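Local structure of 5'-methylthioadenosine nucleosidase / s-adenosylhomocysteine nucleosidase (Brucella melitensis bv. 1, 4PR3) at residues Asp142-Ser147 against Glu162-Asp167. The protein is a nucleosidase-type protein of the phosphorylase superfamily that holds adenine in a pocket of its alpha/beta fold. Sequence-based numbering, arbitrary orientation.
Sequences DTASLS and EADMVD. With ADE (adenine), chain C; PO4 (phosphate ion), chain D.
Ser145 O, Met165 O and Ser147 O are the acceptors that join strand 142-147 to the short strand 165-167 in parallel, their short axes inclined by 40°. Met165 N donates a hydrogen bond to Ser145 O, Ser147 N reaches Met165 O at 2.9 Å, and Asp167 N meets Ser147 O at 2.7 Å in a nearly straight bond. At the start of this pairing, Ser145 and Asp164 grip each other reciprocally. Asp164 N donates to Ser145 OG at 3.0 Å, while Ser145 N makes a weak bond to Asp164 OD2. With chi1 at 54°, the small serine hydroxyl sits between its own N and carbonyl carbon, close enough to the backbone to meet the incoming amide.

Leu146 and Met165 (selenomethionine) share one face of the sheet, where Leu146 CD1 packs on Met165 CG. Met165 SE lies 4.0 Å from Ala144 CB; the small methyl lets the long chain, bent at chi3, lie close to the strand. Leu146 also crosses Asp167 at about a right angle, its CD2 reaching 3.6 Å from Asp167 OD1. That buried carboxylate is held by Thr148 through OD1 and by Thr170 and the Glu169 amide through OD2.

Ser147 and Val166 point to the opposite face, and there Ala163 CB, from the loop before strand 165-167, fits against Ser147 CB at 3.7 Å, a closeness suited to two small residues. Ser147 OG, turned away from the backbone N (chi1 -180°), donates to O2 of a phosphate ion, probably from the crystallisation liquor, at 3.0 Å and also bonds Arg109; the amides of Glu162 and Ala163 add weak bonds to this ion. Beta-branched Val166 turns CG2 to within 3.5 Å of adenine N1. Such parallel pairing, carrying Val166 and Asp167 to the base, builds part of the adenine pocket in the central mixed sheet of this phosphorylase-superfamily fold.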
ATOM      1  N   ASP A 142       2.272  -9.866 -25.933  1.00  9.92           N
ATOM      2  CA  ASP A 142       2.998  -8.605 -25.956  1.00 10.84           C
ATOM      3  C   ASP A 142       3.484  -8.232 -24.560  1.00 10.46           C
ATOM      4  O   ASP A 142       2.862  -8.590 -23.562  1.00  9.26           O
ATOM      5  CB  ASP A 142       2.096  -7.494 -26.485  1.00 17.58           C
ATOM      6  CG  ASP A 142       2.071  -7.423 -27.996  1.00 25.00           C
ATOM      7  OD1 ASP A 142       1.368  -8.243 -28.625  1.00 24.00           O
ATOM      8  OD2 ASP A 142       2.744  -6.528 -28.550  1.00 27.55           O
ATOM      9  N   THR A 143       4.598  -7.512 -24.498  1.00 10.74           N
ATOM     10  CA  THR A 143       5.126  -7.023 -23.232  1.00  8.51           C
ATOM     11  C   THR A 143       4.928  -5.519 -23.140  1.00  9.92           C
ATOM     12  O   THR A 143       4.940  -4.824 -24.156  1.00 10.08           O
ATOM     13  CB  THR A 143       6.625  -7.327 -23.080  1.00  7.40           C
ATOM     14  OG1 THR A 143       7.336  -6.806 -24.211  1.00 13.24           O
ATOM     15  CG2 THR A 143       6.860  -8.817 -22.991  1.00  7.07           C
ATOM     16  N   ALA A 144       4.730  -5.024 -21.921  1.00  7.43           N
ATOM     17  CA  ALA A 144       4.595  -3.593 -21.687  1.00  6.07           C
ATOM     18  C   ALA A 144       5.076  -3.224 -20.291  1.00  6.55           C
ATOM     19  O   ALA A 144       4.945  -4.005 -19.352  1.00  6.05           O
ATOM     20  CB  ALA A 144       3.151  -3.160 -21.875  1.00  9.99           C
ATOM     21  N   SER A 145       5.641  -2.028 -20.166  1.00  7.03           N
ATOM     22  CA  SER A 145       6.022  -1.493 -18.867  1.00  6.61           C
ATOM     23  C   SER A 145       4.781  -0.928 -18.180  1.00  7.74           C
ATOM     24  O   SER A 145       3.872  -0.422 -18.840  1.00  7.08           O
ATOM     25  CB  SER A 145       7.080  -0.407 -19.033  1.00  6.66           C
ATOM     26  OG  SER A 145       6.635   0.593 -19.935  1.00 10.32           O
ATOM     27  N   LEU A 146       4.742  -1.016 -16.856  1.00  5.82           N
ATOM     28  CA  LEU A 146       3.547  -0.639 -16.114  1.00  6.97           C
ATOM     29  C   LEU A 146       3.840   0.360 -15.002  1.00  7.33           C
ATOM     30  O   LEU A 146       4.908   0.335 -14.391  1.00  7.20           O
ATOM     31  CB  LEU A 146       2.869  -1.887 -15.541  1.00  7.40           C
ATOM     32  CG  LEU A 146       1.575  -1.723 -14.743  1.00  6.45           C
ATOM     33  CD1 LEU A 146       0.493  -1.059 -15.581  1.00  7.66           C
ATOM     34  CD2 LEU A 146       1.102  -3.072 -14.240  1.00  6.82           C
ATOM     35  N   SER A 147       2.879   1.245 -14.760  1.00  7.76           N
ATOM     36  CA  SER A 147       2.945   2.193 -13.655  1.00  8.53           C
ATOM     37  C   SER A 147       1.762   1.967 -12.714  1.00  7.12           C
ATOM     38  O   SER A 147       0.623   1.834 -13.161  1.00  7.46           O
ATOM     39  CB  SER A 147       2.926   3.625 -14.189  1.00  9.05           C
ATOM     40  OG  SER A 147       3.001   4.569 -13.138  1.00  9.09           O
ATOM     41  N   GLU A 162       5.954   7.779 -17.807  1.00 20.80           N
ATOM     42  CA  GLU A 162       6.955   7.178 -18.690  1.00 24.71           C
ATOM     43  C   GLU A 162       6.564   5.772 -19.148  1.00 21.49           C
ATOM     44  O   GLU A 162       6.920   5.346 -20.245  1.00 18.26           O
ATOM     45  CB  GLU A 162       8.323   7.127 -18.002  1.00 27.76           C
ATOM     46  CG  GLU A 162       8.750   8.425 -17.322  1.00 39.22           C
ATOM     47  CD  GLU A 162       9.266   9.474 -18.294  1.00 47.23           C
ATOM     48  OE1 GLU A 162       9.250   9.225 -19.519  1.00 49.79           O
ATOM     49  OE2 GLU A 162       9.696  10.551 -17.827  1.00 47.93           O
ATOM     50  N   ALA A 163       5.832   5.056 -18.301  1.00 22.13           N
ATOM     51  CA  ALA A 163       5.432   3.684 -18.592  1.00 15.84           C
ATOM     52  C   ALA A 163       4.434   3.618 -19.746  1.00 11.75           C
ATOM     53  O   ALA A 163       3.803   4.615 -20.085  1.00 12.36           O
ATOM     54  CB  ALA A 163       4.856   3.023 -17.345  1.00 11.81           C
ATOM     55  N   ASP A 164       4.310   2.440 -20.353  1.00  9.82           N
ATOM     56  CA  ASP A 164       3.383   2.235 -21.463  1.00 10.00           C
ATOM     57  C   ASP A 164       1.928   2.263 -21.013  1.00  8.64           C
ATOM     58  O   ASP A 164       1.057   2.748 -21.733  1.00 11.16           O
ATOM     59  CB  ASP A 164       3.660   0.899 -22.160  1.00 10.92           C
ATOM     60  CG  ASP A 164       5.030   0.842 -22.797  1.00 11.69           C
ATOM     61  OD1 ASP A 164       5.587   1.919 -23.100  1.00 12.68           O
ATOM     62  OD2 ASP A 164       5.546  -0.283 -22.996  1.00  9.64           O
HETATM   63  N   MSE A 165       1.666   1.728 -19.827  1.00  9.68           N
HETATM   64  CA  MSE A 165       0.301   1.616 -19.321  1.00 13.01           C
HETATM   65  C   MSE A 165       0.236   1.871 -17.815  1.00  9.78           C
HETATM   66  O   MSE A 165       1.264   1.881 -17.136  1.00  8.03           O
HETATM   67  CB  MSE A 165      -0.287   0.245 -19.663  1.00 10.27           C
HETATM   68  CG  MSE A 165       0.700  -0.900 -19.507  1.00 11.37           C
HETATM   69 SE   MSE A 165      -0.107  -2.674 -19.642  1.00 15.67          SE
HETATM   70  CE  MSE A 165      -0.832  -2.579 -21.417  1.00 22.68           C
ATOM     71  N   VAL A 166      -0.973   2.087 -17.304  1.00  8.31           N
ATOM     72  CA  VAL A 166      -1.164   2.430 -15.897  1.00  8.60           C
ATOM     73  C   VAL A 166      -2.197   1.537 -15.204  1.00  8.17           C
ATOM     74  O   VAL A 166      -3.215   1.173 -15.793  1.00  7.34           O
ATOM     75  CB  VAL A 166      -1.583   3.917 -15.727  1.00  8.27           C
ATOM     76  CG1 VAL A 166      -0.500   4.844 -16.250  1.00  8.03           C
ATOM     77  CG2 VAL A 166      -2.900   4.191 -16.434  1.00  7.63           C
ATOM     78  N   ASP A 167      -1.925   1.182 -13.952  1.00  7.64           N
ATOM     79  CA  ASP A 167      -2.905   0.477 -13.131  1.00  8.14           C
ATOM     80  C   ASP A 167      -2.847   0.957 -11.684  1.00 10.81           C
ATOM     81  O   ASP A 167      -2.037   1.813 -11.332  1.00 11.30           O
ATOM     82  CB  ASP A 167      -2.698  -1.038 -13.196  1.00  8.09           C
ATOM     83  CG  ASP A 167      -1.682  -1.536 -12.182  1.00  9.96           C
ATOM     84  OD1 ASP A 167      -0.627  -0.878 -12.018  1.00  7.61           O
ATOM     85  OD2 ASP A 167      -1.942  -2.585 -11.547  1.00  8.17           O
TER
HETATM   86  N9  ADE C 501      -7.181   0.702 -14.752  1.00  8.73           N
HETATM   87  C8  ADE C 501      -7.881   0.786 -15.924  1.00  9.47           C
HETATM   88  N7  ADE C 501      -7.831   1.970 -16.484  1.00 10.13           N
HETATM   89  C5  ADE C 501      -7.044   2.715 -15.621  1.00  8.71           C
HETATM   90  C6  ADE C 501      -6.611   4.055 -15.648  1.00  9.33           C
HETATM   91  N6  ADE C 501      -6.930   4.914 -16.621  1.00 11.19           N
HETATM   92  N1  ADE C 501      -5.837   4.483 -14.630  1.00  8.96           N
HETATM   93  C2  ADE C 501      -5.519   3.624 -13.654  1.00  8.49           C
HETATM   94  N3  ADE C 501      -5.867   2.346 -13.520  1.00  8.22           N
HETATM   95  C4  ADE C 501      -6.637   1.949 -14.547  1.00  8.75           C
HETATM   96  P   PO4 D 502       6.274   6.372 -14.247  1.00 41.26           P
HETATM   97  O1  PO4 D 502       6.652   6.022 -12.826  1.00 29.44           O
HETATM   98  O2  PO4 D 502       4.790   6.640 -14.301  1.00 25.45           O
HETATM   99  O3  PO4 D 502       7.022   7.610 -14.688  1.00 32.10           O
HETATM  100  O4  PO4 D 502       6.611   5.214 -15.161  1.00 27.57           O